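Side-chain contacts in alkyl hydroperoxide reductase E (Mycobacterium tuberculosis, PDB 5C04), which probably reduces hydrogen peroxide and organic hydroperoxides to water and alcohols with mycoredoxin as reductant, protecting the cell against oxidative stress: residues I45-L50 with T83-T88; Q103-F108 with G118-D123. The protein carries 1 engineered substitution. All blocks are in the same frame, centred on the assembly; numbering follows the deposited sequence.

Contact 1: residues I45-L50 with T83-T88; sequences ICQGEL and TQSGFT
A chi1 of -172° swings CG of Gln47 to the far side of its own N, and a bend at chi2 (82°) then carries the amide across to Ser85. Gln47 NE2 gives a hydrogen bond to Ser85 OG, 3.0 Å long and close to straight at 160°, with OG near the amide plane. The amide has more partners: Trp81 NE1 binds Gln47 OE1, and Asp51 OD1 takes a bond from NE2. This fixes which end is oxygen and which nitrogen. Ser85 OG is also bonded to Trp81 O. Phe87 adds the apolar half. Its CZ comes obliquely to 3.5 Å from Leu50 CB and lies 3.7 Å from Gln47 NE2. Leu50 CD1 is 4.0 Å from Phe87 CE2. Ser85 CB sits over the middle of the Phe87 ring. Between them, Gly86 takes positive phi in a Schellman motif and turns the chain out of the helix. Cys46, the probable peroxidatic cysteine, shares the helical turn with Gln47, and its side chain touches Trp81 and the engineered His38. The contact joins the early part of helix 44-55 to the C-terminal end of helix 75-85 and the loop that follows it, while Ile45 and Cys46 touch Arg117 of strand 114-122.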
ATOM      1  N   ILE A  45      11.730 -10.844  -3.234  1.00 18.27           N
ATOM      2  CA  ILE A  45      12.987 -10.214  -3.595  1.00 18.36           C
ATOM      3  C   ILE A  45      13.250  -8.975  -2.713  1.00 18.16           C
ATOM      4  O   ILE A  45      14.357  -8.800  -2.199  1.00 17.55           O
ATOM      5  CB  ILE A  45      13.108  -9.883  -5.090  1.00 20.59           C
ATOM      6  CG1 ILE A  45      13.062 -11.189  -5.903  1.00 23.65           C
ATOM      7  CG2 ILE A  45      14.380  -9.104  -5.362  1.00 21.04           C
ATOM      8  CD1 ILE A  45      12.998 -10.922  -7.389  1.00 27.07           C
ATOM      9  N   CYS A  46      12.244  -8.136  -2.501  1.00 17.35           N
ATOM     10  CA  CYS A  46      12.399  -6.972  -1.612  1.00 16.83           C
ATOM     11  C   CYS A  46      12.821  -7.418  -0.216  1.00 17.68           C
ATOM     12  O   CYS A  46      13.665  -6.781   0.391  1.00 17.47           O
ATOM     13  CB  CYS A  46      11.104  -6.167  -1.537  1.00 16.69           C
ATOM     14  SG  CYS A  46      10.682  -5.332  -3.097  1.00 17.50           S
ATOM     15  N   GLN A  47      12.224  -8.487   0.301  1.00 16.53           N
ATOM     16  CA  GLN A  47      12.603  -9.031   1.607  1.00 17.21           C
ATOM     17  C   GLN A  47      14.080  -9.418   1.612  1.00 18.30           C
ATOM     18  O   GLN A  47      14.817  -9.074   2.548  1.00 19.46           O
ATOM     19  CB  GLN A  47      11.739 -10.250   1.977  1.00 17.87           C
ATOM     20  CG  GLN A  47      12.001 -10.708   3.421  1.00 18.61           C
ATOM     21  CD  GLN A  47      11.225  -9.888   4.405  1.00 19.34           C
ATOM     22  OE1 GLN A  47       9.996  -9.795   4.311  1.00 21.01           O
ATOM     23  NE2 GLN A  47      11.921  -9.227   5.331  1.00 20.34           N
ATOM     24  N   GLY A  48      14.531 -10.088   0.584  1.00 17.46           N
ATOM     25  CA  GLY A  48      15.921 -10.501   0.518  1.00 18.74           C
ATOM     26  C   GLY A  48      16.844  -9.308   0.514  1.00 18.90           C
ATOM     27  O   GLY A  48      17.901  -9.324   1.165  1.00 20.57           O
ATOM     28  N   GLU A  49      16.515  -8.301  -0.290  1.00 17.81           N
ATOM     29  CA  GLU A  49      17.384  -7.123  -0.398  1.00 17.99           C
ATOM     30  C   GLU A  49      17.444  -6.360   0.909  1.00 19.16           C
ATOM     31  O   GLU A  49      18.537  -5.995   1.357  1.00 17.87           O
ATOM     32  CB  GLU A  49      16.944  -6.195  -1.528  1.00 18.64           C
ATOM     33  CG  GLU A  49      16.963  -6.828  -2.912  1.00 19.06           C
ATOM     34  CD  GLU A  49      16.944  -5.774  -3.999  1.00 19.69           C
ATOM     35  OE1 GLU A  49      15.911  -5.077  -4.087  1.00 19.16           O
ATOM     36  OE2 GLU A  49      17.976  -5.590  -4.726  1.00 20.66           O
ATOM     37  N   LEU A  50      16.315  -6.101   1.538  1.00 17.98           N
ATOM     38  CA  LEU A  50      16.345  -5.362   2.806  1.00 18.99           C
ATOM     39  C   LEU A  50      16.881  -6.209   3.958  1.00 18.95           C
ATOM     40  O   LEU A  50      17.475  -5.662   4.868  1.00 20.12           O
ATOM     41  CB  LEU A  50      14.999  -4.708   3.114  1.00 19.43           C
ATOM     42  CG  LEU A  50      14.615  -3.532   2.203  1.00 21.86           C
ATOM     43  CD1 LEU A  50      13.458  -2.765   2.856  1.00 21.66           C
ATOM     44  CD2 LEU A  50      15.751  -2.624   1.820  1.00 25.43           C
ATOM     45  N   THR A  83       8.863  -4.156  11.937  1.00 23.13           N
ATOM     46  CA  THR A  83       8.832  -4.855  13.232  1.00 24.71           C
ATOM     47  C   THR A  83       9.075  -6.353  13.067  1.00 25.05           C
ATOM     48  O   THR A  83       9.911  -6.945  13.763  1.00 26.71           O
ATOM     49  CB  THR A  83       7.520  -4.597  13.974  1.00 26.82           C
ATOM     50  OG1 THR A  83       7.414  -3.198  14.224  1.00 28.78           O
ATOM     51  CG2 THR A  83       7.481  -5.386  15.283  1.00 28.95           C
ATOM     52  N   GLN A  84       8.367  -6.987  12.137  1.00 24.05           N
ATOM     53  CA  GLN A  84       8.506  -8.417  11.945  1.00 25.36           C
ATOM     54  C   GLN A  84       9.868  -8.814  11.349  1.00 24.04           C
ATOM     55  O   GLN A  84      10.359  -9.932  11.565  1.00 27.61           O
ATOM     56  CB  GLN A  84       7.314  -8.926  11.117  1.00 26.76           C
ATOM     57  CG  GLN A  84       6.002  -8.771  11.872  1.00 27.93           C
ATOM     58  CD  GLN A  84       4.783  -9.305  11.142  1.00 29.36           C
ATOM     59  OE1 GLN A  84       4.882  -9.912  10.070  1.00 29.84           O
ATOM     60  NE2 GLN A  84       3.619  -9.108  11.749  1.00 29.74           N
ATOM     61  N   SER A  85      10.505  -7.905  10.607  1.00 22.06           N
ATOM     62  CA  SER A  85      11.778  -8.184   9.943  1.00 21.51           C
ATOM     63  C   SER A  85      12.999  -7.693  10.727  1.00 21.22           C
ATOM     64  O   SER A  85      14.143  -7.968  10.310  1.00 23.14           O
ATOM     65  CB  SER A  85      11.824  -7.529   8.554  1.00 20.93           C
ATOM     66  OG  SER A  85      10.702  -7.932   7.764  1.00 20.53           O
ATOM     67  N   GLY A  86      12.761  -6.923  11.785  1.00 22.44           N
ATOM     68  CA  GLY A  86      13.843  -6.316  12.536  1.00 23.24           C
ATOM     69  C   GLY A  86      14.562  -5.208  11.807  1.00 23.12           C
ATOM     70  O   GLY A  86      15.812  -5.045  11.980  1.00 24.78           O
ATOM     71  N   PHE A  87      13.826  -4.418  11.009  1.00 21.50           N
ATOM     72  CA  PHE A  87      14.426  -3.276  10.312  1.00 22.15           C
ATOM     73  C   PHE A  87      14.381  -2.074  11.257  1.00 23.87           C
ATOM     74  O   PHE A  87      13.293  -1.679  11.713  1.00 24.59           O
ATOM     75  CB  PHE A  87      13.649  -2.906   9.028  1.00 20.61           C
ATOM     76  CG  PHE A  87      13.570  -3.981   7.983  1.00 20.18           C
ATOM     77  CD1 PHE A  87      14.537  -4.962   7.844  1.00 19.98           C
ATOM     78  CD2 PHE A  87      12.494  -3.986   7.112  1.00 18.88           C
ATOM     79  CE1 PHE A  87      14.444  -5.910   6.841  1.00 19.65           C
ATOM     80  CE2 PHE A  87      12.405  -4.933   6.104  1.00 19.52           C
ATOM     81  CZ  PHE A  87      13.369  -5.892   5.979  1.00 19.15           C
ATOM     82  N   THR A  88      15.545  -1.486  11.541  1.00 23.87           N
ATOM     83  CA  THR A  88      15.608  -0.271  12.368  1.00 26.30           C
ATOM     84  C   THR A  88      15.939   0.998  11.592  1.00 24.78           C
ATOM     85  O   THR A  88      15.947   2.096  12.165  1.00 27.47           O
ATOM     86  CB  THR A  88      16.641  -0.422  13.501  1.00 27.04           C
ATOM     87  OG1 THR A  88      17.938  -0.619  12.935  1.00 28.91           O
ATOM     88  CG2 THR A  88      16.289  -1.591  14.397  1.00 28.71           C
TER

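Contact 2: residues Q103-F108 with G118-D123; sequences QAYGVF and GTFVVD
Tyr105 packs against Phe120 inside the thioredoxin fold, where the chain leaves helix 100-104 and lies over strand 114-122 of the sheet. The helix ends in a Schellman motif. Gly106, with positive phi, gives its N-H to Gln103 O, and the chain then runs through Val107 toward strand 108-109, which pairs antiparallel with strand 114-122.

The side chain of Tyr105 can be followed outward. CB meets the outer end of the Phe120 ring, with Phe120 CE1 3.9 Å away. CG is a little farther from the same atom. CD2 makes the main contact: it stands 3.7 Å above the Phe120 plane, over the ring centre, and touches Phe120 CE1 and Phe120 CD1. The pair is an edge-to-face stack in which Tyr105 gives the edge and Phe120 the face. The planes meet at 58° and the ring centroids are 5.1 Å apart. Beyond CD2 the ring leads away to OH, which is hydrogen-bonded to Pro10 O, so the buried hydroxyl is satisfied. This bond also anchors the far end of the ring. The Tyr105 ring meets Phe37 as well, and its side chain touches Leu35; both belong to strand 32-37.

Phe120 comes from the middle of the sheet. Strand 114-122 runs between strands 32-37 and 128-134, and the Phe120 side chain also touches Ile128 and Ala131 of the latter. With CG beside its N (chi1 -59°), Phe120 turns a face to Tyr105. The tip of the ring reaches the backbone of the other segment too, with Phe120 CZ 3.6 Å from Tyr105 O. With no side chain on Gly118, Val107 CG1 can lie against its backbone, 4.0 Å from Gly118 CA. The same methyl meets the Phe120 ring at its edge, near the ring plane, with Val107 CG1 3.8 Å from Phe120 CZ.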
ATOM      1  N   GLN A 103       8.958   8.790  -9.361  1.00 24.66           N
ATOM      2  CA  GLN A 103       8.885   9.448 -10.664  1.00 27.80           C
ATOM      3  C   GLN A 103       9.925  10.555 -10.813  1.00 28.09           C
ATOM      4  O   GLN A 103      10.526  10.669 -11.871  1.00 29.23           O
ATOM      5  CB  GLN A 103       7.495  10.045 -10.893  1.00 30.17           C
ATOM      6  CG  GLN A 103       6.418   9.013 -11.129  1.00 32.37           C
ATOM      7  CD  GLN A 103       5.063   9.673 -11.282  1.00 37.92           C
ATOM      8  OE1 GLN A 103       4.731  10.608 -10.553  1.00 40.84           O
ATOM      9  NE2 GLN A 103       4.284   9.206 -12.245  1.00 42.88           N
ATOM     10  N   ALA A 104      10.106  11.366  -9.771  1.00 27.28           N
ATOM     11  CA  ALA A 104      11.127  12.448  -9.792  1.00 28.52           C
ATOM     12  C   ALA A 104      12.515  11.917 -10.014  1.00 28.77           C
ATOM     13  O   ALA A 104      13.371  12.630 -10.581  1.00 29.83           O
ATOM     14  CB  ALA A 104      11.099  13.238  -8.489  1.00 28.75           C
ATOM     15  N   TYR A 105      12.802  10.712  -9.511  1.00 27.02           N
ATOM     16  CA  TYR A 105      14.105  10.088  -9.692  1.00 26.69           C
ATOM     17  C   TYR A 105      14.188   9.254 -10.970  1.00 26.40           C
ATOM     18  O   TYR A 105      15.268   8.740 -11.289  1.00 27.73           O
ATOM     19  CB  TYR A 105      14.505   9.253  -8.442  1.00 25.60           C
ATOM     20  CG  TYR A 105      15.053  10.100  -7.311  1.00 25.94           C
ATOM     21  CD1 TYR A 105      14.219  10.863  -6.486  1.00 26.42           C
ATOM     22  CD2 TYR A 105      16.438  10.176  -7.087  1.00 26.18           C
ATOM     23  CE1 TYR A 105      14.730  11.670  -5.469  1.00 26.84           C
ATOM     24  CE2 TYR A 105      16.956  10.948  -6.057  1.00 27.22           C
ATOM     25  CZ  TYR A 105      16.104  11.721  -5.272  1.00 28.33           C
ATOM     26  OH  TYR A 105      16.576  12.515  -4.252  1.00 29.40           O
ATOM     27  N   GLY A 106      13.074   9.125 -11.690  1.00 27.05           N
ATOM     28  CA  GLY A 106      13.020   8.393 -12.946  1.00 27.05           C
ATOM     29  C   GLY A 106      13.010   6.891 -12.801  1.00 26.59           C
ATOM     30  O   GLY A 106      13.366   6.167 -13.720  1.00 29.06           O
ATOM     31  N   VAL A 107      12.558   6.395 -11.648  1.00 25.38           N
ATOM     32  CA  VAL A 107      12.598   4.954 -11.402  1.00 24.27           C
ATOM     33  C   VAL A 107      11.232   4.356 -11.078  1.00 24.19           C
ATOM     34  O   VAL A 107      11.167   3.284 -10.479  1.00 23.56           O
ATOM     35  CB  VAL A 107      13.612   4.601 -10.288  1.00 23.91           C
ATOM     36  CG1 VAL A 107      15.017   5.000 -10.709  1.00 25.12           C
ATOM     37  CG2 VAL A 107      13.238   5.263  -8.976  1.00 23.28           C
ATOM     38  N   PHE A 108      10.169   5.028 -11.489  1.00 23.69           N
ATOM     39  CA  PHE A 108       8.816   4.507 -11.257  1.00 23.20           C
ATOM     40  C   PHE A 108       8.430   3.604 -12.422  1.00 26.00           C
ATOM     41  O   PHE A 108       8.707   3.934 -13.606  1.00 28.24           O
ATOM     42  CB  PHE A 108       7.839   5.660 -11.084  1.00 23.87           C
ATOM     43  CG  PHE A 108       6.444   5.246 -10.670  1.00 23.06           C
ATOM     44  CD1 PHE A 108       6.206   4.640  -9.441  1.00 22.84           C
ATOM     45  CD2 PHE A 108       5.363   5.517 -11.500  1.00 24.11           C
ATOM     46  CE1 PHE A 108       4.897   4.321  -9.062  1.00 21.36           C
ATOM     47  CE2 PHE A 108       4.062   5.183 -11.123  1.00 23.28           C
ATOM     48  CZ  PHE A 108       3.850   4.563  -9.917  1.00 22.85           C
ATOM     49  N   GLY A 118      15.560   1.021  -8.044  1.00 20.63           N
ATOM     50  CA  GLY A 118      16.431   2.176  -8.238  1.00 21.01           C
ATOM     51  C   GLY A 118      17.285   2.386  -7.011  1.00 21.23           C
ATOM     52  O   GLY A 118      16.822   2.259  -5.876  1.00 20.83           O
ATOM     53  N   THR A 119      18.561   2.717  -7.206  1.00 22.74           N
ATOM     54  CA  THR A 119      19.427   3.004  -6.079  1.00 22.32           C
ATOM     55  C   THR A 119      20.273   4.224  -6.409  1.00 23.96           C
ATOM     56  O   THR A 119      20.787   4.329  -7.519  1.00 25.60           O
ATOM     57  CB  THR A 119      20.421   1.864  -5.778  1.00 22.41           C
ATOM     58  OG1 THR A 119      19.831   0.585  -6.036  1.00 23.31           O
ATOM     59  CG2 THR A 119      20.961   1.973  -4.346  1.00 22.59           C
ATOM     60  N   PHE A 120      20.420   5.103  -5.444  1.00 23.50           N
ATOM     61  CA  PHE A 120      21.241   6.294  -5.598  1.00 24.74           C
ATOM     62  C   PHE A 120      22.070   6.513  -4.374  1.00 24.62           C
ATOM     63  O   PHE A 120      21.696   6.158  -3.263  1.00 24.10           O
ATOM     64  CB  PHE A 120      20.342   7.513  -5.807  1.00 25.60           C
ATOM     65  CG  PHE A 120      19.466   7.401  -6.994  1.00 25.66           C
ATOM     66  CD1 PHE A 120      18.207   6.833  -6.862  1.00 24.27           C
ATOM     67  CD2 PHE A 120      19.856   7.872  -8.232  1.00 26.22           C
ATOM     68  CE1 PHE A 120      17.390   6.689  -7.958  1.00 25.27           C
ATOM     69  CE2 PHE A 120      19.045   7.742  -9.334  1.00 27.24           C
ATOM     70  CZ  PHE A 120      17.791   7.159  -9.193  1.00 26.36           C
ATOM     71  N   VAL A 121      23.259   7.085  -4.576  1.00 24.94           N
ATOM     72  CA  VAL A 121      24.006   7.652  -3.477  1.00 26.18           C
ATOM     73  C   VAL A 121      24.096   9.151  -3.722  1.00 28.64           C
ATOM     74  O   VAL A 121      24.466   9.586  -4.831  1.00 29.68           O
ATOM     75  CB  VAL A 121      25.400   7.032  -3.340  1.00 26.11           C
ATOM     76  CG1 VAL A 121      26.182   7.805  -2.280  1.00 27.44           C
ATOM     77  CG2 VAL A 121      25.307   5.549  -3.012  1.00 25.22           C
ATOM     78  N   VAL A 122      23.706   9.911  -2.700  1.00 28.53           N
ATOM     79  CA  VAL A 122      23.680  11.369  -2.735  1.00 31.08           C
ATOM     80  C   VAL A 122      24.802  11.841  -1.845  1.00 32.02           C
ATOM     81  O   VAL A 122      24.903  11.441  -0.678  1.00 31.79           O
ATOM     82  CB  VAL A 122      22.332  11.941  -2.210  1.00 31.32           C
ATOM     83  CG1 VAL A 122      22.298  13.454  -2.336  1.00 32.35           C
ATOM     84  CG2 VAL A 122      21.159  11.336  -2.959  1.00 30.71           C
ATOM     85  N   ASP A 123      25.678  12.695  -2.374  1.00 33.88           N
ATOM     86  CA  ASP A 123      26.797  13.122  -1.554  1.00 35.36           C
ATOM     87  C   ASP A 123      26.375  14.241  -0.603  1.00 36.53           C
ATOM     88  O   ASP A 123      25.209  14.651  -0.584  1.00 35.23           O
ATOM     89  CB  ASP A 123      28.036  13.472  -2.405  1.00 36.63           C
ATOM     90  CG  ASP A 123      27.907  14.771  -3.175  1.00 38.74           C
ATOM     91  OD1 ASP A 123      26.992  15.587  -2.931  1.00 39.05           O
ATOM     92  OD2 ASP A 123      28.794  14.995  -4.033  1.00 40.41           O
TER

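Contact 2 is fully buried, and contact 1 is partly buried, with Gln47 and Ser85 partly exposed. Their centres are 20 Å apart, on opposite sides of the chain's centre. Contact 1 joins successive helices 44-55 and 75-85, with strand 65-71 between them in the chain. Contact 2 joins the end of a short helix and the loop after it to a sheet strand. Strand 114-122 links the two regions: it carries Phe120 of contact 2 and Arg117, which lies beside the active-site end of contact 1. The chemistry follows the place. Contact 1 mixes a side-chain hydrogen bond with apolar packing. Contact 2 rests on aromatic and apolar packing alone; its Tyr105 hydroxyl bonds outside it.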